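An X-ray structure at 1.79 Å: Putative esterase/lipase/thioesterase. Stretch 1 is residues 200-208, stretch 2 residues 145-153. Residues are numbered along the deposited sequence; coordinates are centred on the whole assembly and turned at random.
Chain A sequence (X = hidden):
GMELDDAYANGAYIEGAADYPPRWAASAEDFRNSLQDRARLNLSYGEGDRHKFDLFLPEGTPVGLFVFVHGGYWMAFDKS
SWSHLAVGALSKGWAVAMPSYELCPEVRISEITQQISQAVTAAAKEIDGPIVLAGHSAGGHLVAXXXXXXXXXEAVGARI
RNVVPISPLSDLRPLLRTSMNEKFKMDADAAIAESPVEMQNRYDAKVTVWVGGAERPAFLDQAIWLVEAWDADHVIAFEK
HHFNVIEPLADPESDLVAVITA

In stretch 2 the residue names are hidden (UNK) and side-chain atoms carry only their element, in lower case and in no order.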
# COMPACT_ATOMS: atom_id res chain seq x y z
N GLN A 200 4.01 17.33 -7.97
CA GLN A 200 4.74 18.48 -7.48
C GLN A 200 4.14 19.04 -6.23
O GLN A 200 4.84 19.66 -5.44
CB GLN A 200 4.81 19.52 -8.58
CG GLN A 200 5.39 18.99 -9.87
CD GLN A 200 6.79 18.40 -9.69
OE1 GLN A 200 7.51 18.73 -8.74
NE2 GLN A 200 7.17 17.51 -10.61
N ASN A 201 2.86 18.82 -6.02
CA ASN A 201 2.21 19.36 -4.86
C ASN A 201 1.92 18.22 -3.95
O ASN A 201 1.30 17.25 -4.38
CB ASN A 201 0.91 20.04 -5.27
CG ASN A 201 1.15 21.11 -6.30
OD1 ASN A 201 0.59 21.06 -7.41
ND2 ASN A 201 2.05 22.05 -5.98
N ARG A 202 2.42 18.29 -2.71
CA ARG A 202 2.17 17.22 -1.79
C ARG A 202 1.81 17.72 -0.40
O ARG A 202 2.32 18.72 0.03
CB ARG A 202 3.39 16.31 -1.70
CG ARG A 202 3.75 15.71 -3.05
CD ARG A 202 4.92 14.83 -2.98
NE ARG A 202 6.14 15.47 -2.46
CZ ARG A 202 7.02 16.15 -3.17
NH1 ARG A 202 6.85 16.36 -4.47
NH2 ARG A 202 8.09 16.65 -2.57
N TYR A 203 0.86 17.07 0.23
CA TYR A 203 0.61 17.32 1.62
C TYR A 203 1.91 17.10 2.38
O TYR A 203 2.75 16.26 2.02
CB TYR A 203 -0.45 16.38 2.19
CG TYR A 203 -1.87 16.69 1.71
CD1 TYR A 203 -2.48 17.88 2.08
CD2 TYR A 203 -2.59 15.79 0.95
CE1 TYR A 203 -3.73 18.17 1.68
CE2 TYR A 203 -3.87 16.07 0.55
CZ TYR A 203 -4.44 17.27 0.91
OH TYR A 203 -5.73 17.54 0.54
N ASP A 204 2.05 17.87 3.46
CA ASP A 204 3.19 17.79 4.31
C ASP A 204 3.09 16.49 5.11
O ASP A 204 2.09 16.25 5.84
CB ASP A 204 3.22 18.98 5.27
CG ASP A 204 3.42 20.32 4.54
OD1 ASP A 204 2.43 20.90 4.07
OD2 ASP A 204 4.56 20.77 4.49
N ALA A 205 4.13 15.68 5.00
CA ALA A 205 4.17 14.37 5.68
C ALA A 205 5.57 13.83 5.53
O ALA A 205 6.25 14.17 4.56
CB ALA A 205 3.20 13.41 5.10
N LYS A 206 6.03 13.03 6.49
CA LYS A 206 7.36 12.44 6.40
C LYS A 206 7.15 11.17 5.57
O LYS A 206 6.40 10.25 5.97
CB LYS A 206 7.92 12.11 7.78
CG LYS A 206 9.42 11.78 7.79
CD LYS A 206 9.87 11.54 9.25
CE LYS A 206 11.41 11.47 9.49
NZ LYS A 206 11.68 11.28 11.01
N VAL A 207 7.84 11.12 4.44
CA VAL A 207 7.76 10.03 3.52
C VAL A 207 9.08 9.24 3.61
O VAL A 207 10.15 9.79 3.50
CB VAL A 207 7.61 10.52 2.04
CG1 VAL A 207 7.55 9.27 1.08
CG2 VAL A 207 6.39 11.38 1.87
N THR A 208 8.96 7.92 3.77
CA THR A 208 10.11 7.03 3.85
C THR A 208 9.86 5.89 2.86
O THR A 208 8.90 5.15 3.02
CB THR A 208 10.32 6.48 5.28
OG1 THR A 208 10.46 7.55 6.23
CG2 THR A 208 11.60 5.61 5.33
N UNK A 145 0.07 8.46 -3.92
CA UNK A 145 -0.93 9.32 -4.58
C UNK A 145 -1.83 10.05 -3.60
O UNK A 145 -2.50 11.03 -3.97
c UNK A 145 -1.11 7.70 -6.55
n UNK A 145 -1.54 11.50 -7.81
n UNK A 145 -3.24 10.74 -9.12
c UNK A 145 -0.60 8.65 -7.60
c UNK A 145 -1.82 8.45 -5.47
c UNK A 145 -2.15 10.49 -8.41
n UNK A 145 -1.75 9.21 -8.34
N UNK A 146 -1.94 9.52 -2.36
CA UNK A 146 -2.77 10.15 -1.33
C UNK A 146 -2.22 11.47 -0.85
O UNK A 146 -2.94 12.22 -0.19
c UNK A 146 -3.73 7.92 -0.47
se UNK A 146 -5.45 8.31 -1.29
c UNK A 146 -2.96 9.21 -0.16
c UNK A 146 -4.91 8.01 -3.27
N UNK A 147 -0.96 11.77 -1.15
CA UNK A 147 -0.37 13.04 -0.76
C UNK A 147 -0.71 14.14 -1.78
O UNK A 147 -0.33 15.29 -1.56
c UNK A 147 1.06 12.88 1.91
c UNK A 147 3.07 11.94 0.70
c UNK A 147 1.13 12.93 -0.58
c UNK A 147 1.55 12.14 0.65
N UNK A 148 -1.38 13.78 -2.86
CA UNK A 148 -1.82 14.73 -3.88
C UNK A 148 -3.12 15.45 -3.42
O UNK A 148 -4.17 14.82 -3.26
o UNK A 148 -2.18 14.39 -7.47
c UNK A 148 -2.07 13.98 -5.16
c UNK A 148 -2.30 14.90 -6.34
o UNK A 148 -2.60 16.10 -6.15
N UNK A 149 -3.05 16.77 -3.17
CA UNK A 149 -4.23 17.51 -2.72
C UNK A 149 -5.41 17.52 -3.65
O UNK A 149 -6.52 17.90 -3.25
c UNK A 149 -3.70 18.94 -2.52
c UNK A 149 -1.87 17.66 -3.25
c UNK A 149 -2.20 18.70 -2.25
N UNK A 150 -5.18 17.19 -4.91
CA UNK A 150 -6.26 17.08 -5.89
C UNK A 150 -6.97 15.74 -5.77
O UNK A 150 -8.07 15.55 -6.29
o UNK A 150 -5.45 18.98 -9.82
c UNK A 150 -6.63 17.52 -8.37
c UNK A 150 -5.65 17.27 -7.29
o UNK A 150 -6.06 17.04 -10.65
c UNK A 150 -5.97 17.85 -9.69
N UNK A 151 -6.32 14.79 -5.11
CA UNK A 151 -6.88 13.46 -4.92
C UNK A 151 -7.62 13.27 -3.59
O UNK A 151 -8.76 12.79 -3.58
c UNK A 151 -6.30 10.99 -4.89
c UNK A 151 -5.78 12.39 -5.13
c UNK A 151 -5.23 12.49 -6.58
N UNK A 152 -6.98 13.60 -2.47
CA UNK A 152 -7.55 13.39 -1.12
C UNK A 152 -8.03 14.74 -0.52
O UNK A 152 -7.36 15.73 -0.72
c UNK A 152 -5.62 12.01 1.94
c UNK A 152 -7.64 11.01 0.98
c UNK A 152 -6.46 12.76 -0.25
c UNK A 152 -6.87 12.26 1.13
N UNK A 153 -9.20 14.79 0.14
CA UNK A 153 -9.67 16.04 0.72
C UNK A 153 -8.68 16.64 1.72
O UNK A 153 -8.01 15.89 2.41
c UNK A 153 -11.44 14.42 0.79
c UNK A 153 -10.99 15.66 1.44
c UNK A 153 -10.18 13.71 0.34

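Position 145 carries seven side-chain atoms: three carbons in a chain, a nitrogen, then a carbon bearing two more nitrogens. Its side chain is out of reach of stretch 1. That guanidinium is diagnostic, and the residue is Arg-145.

Position 146 has two carbons, a selenium and a terminal carbon, unbranched. The end of its side chain leads away from stretch 1, but its backbone O lies 3.8 Å from CD2 of Tyr-203, near the plane of the ring at its edge. This is selenomethionine, Met-146.

Position 147 has four carbons forked at the second, so CB is followed by a branch point with two methyls. One of the two end carbons touches Val-207 and the other touches Tyr-203 and Ala-205. The residue is Leu-147: CD1 lies 3.6 Å from CG2 of Val-207, and CD2 is 3.8 Å from CB of Tyr-203 and 3.9 Å from CB of Ala-205.

Position 148 shows two carbons, the second carrying two oxygens, a short carboxylate; its CA lies 4.0 Å from Asn-201 O. This is Asp-148. It closes the type I turn begun at Arg-145, whose O accepts from Asp-148 N at 3.2 Å. A salt bridge from Arg-145 NH1 to Asp-148 OD2, 3.0 Å, spans the same turn.

At position 149 three carbons close a ring onto the backbone N, and this ring touches Asn-201 and covers one face of the Tyr-203 ring. That closure defines Pro-149. Its CG sits 4.1 Å from the centroid of the Tyr-203 ring and 7° off the normal, a CH-pi contact over the face. Its CD is 3.4 Å from Asn-201 O.

Position 150 has three carbons, the third bearing two oxygens, and the side chain does not reach stretch 1: Glu-150. Its N donates to Asp-148 OD1 at 3.1 Å.

Position 151 has one carbon carrying two more, also without contact to stretch 1: the beta-branched Val-151. Its N donates to Asp-148 O at 2.8 Å.

Position 152 again has four carbons forked at the second, and its CB lies 4.3 Å from Tyr-203 CE2: Leu-152.

Position 153 repeats the three-carbon ring closed onto N, and its backbone C is 3.3 Å from Tyr-203 OH. Hence Pro-153, at the N-cap position before a helix.

The contact centres on Tyr-203, fixed by hydrogen bonds through its main chain and its side chain. Tyr-203 N donates to Leu-147 O at 2.8 Å and 162°, a nearly straight bond, and Tyr-203 OH donates to Leu-152 O at 2.7 Å. Leu-147 O also receives a CA-H...O contact from Arg-202 CA at 3.2 Å. Tyr-203 as a residue thus links the two carbonyls, with Pro-149 over its ring, while Leu-147 packs against Ala-205 and Val-207.

Stretch 2, residues 145-153: RMLDPEVLP
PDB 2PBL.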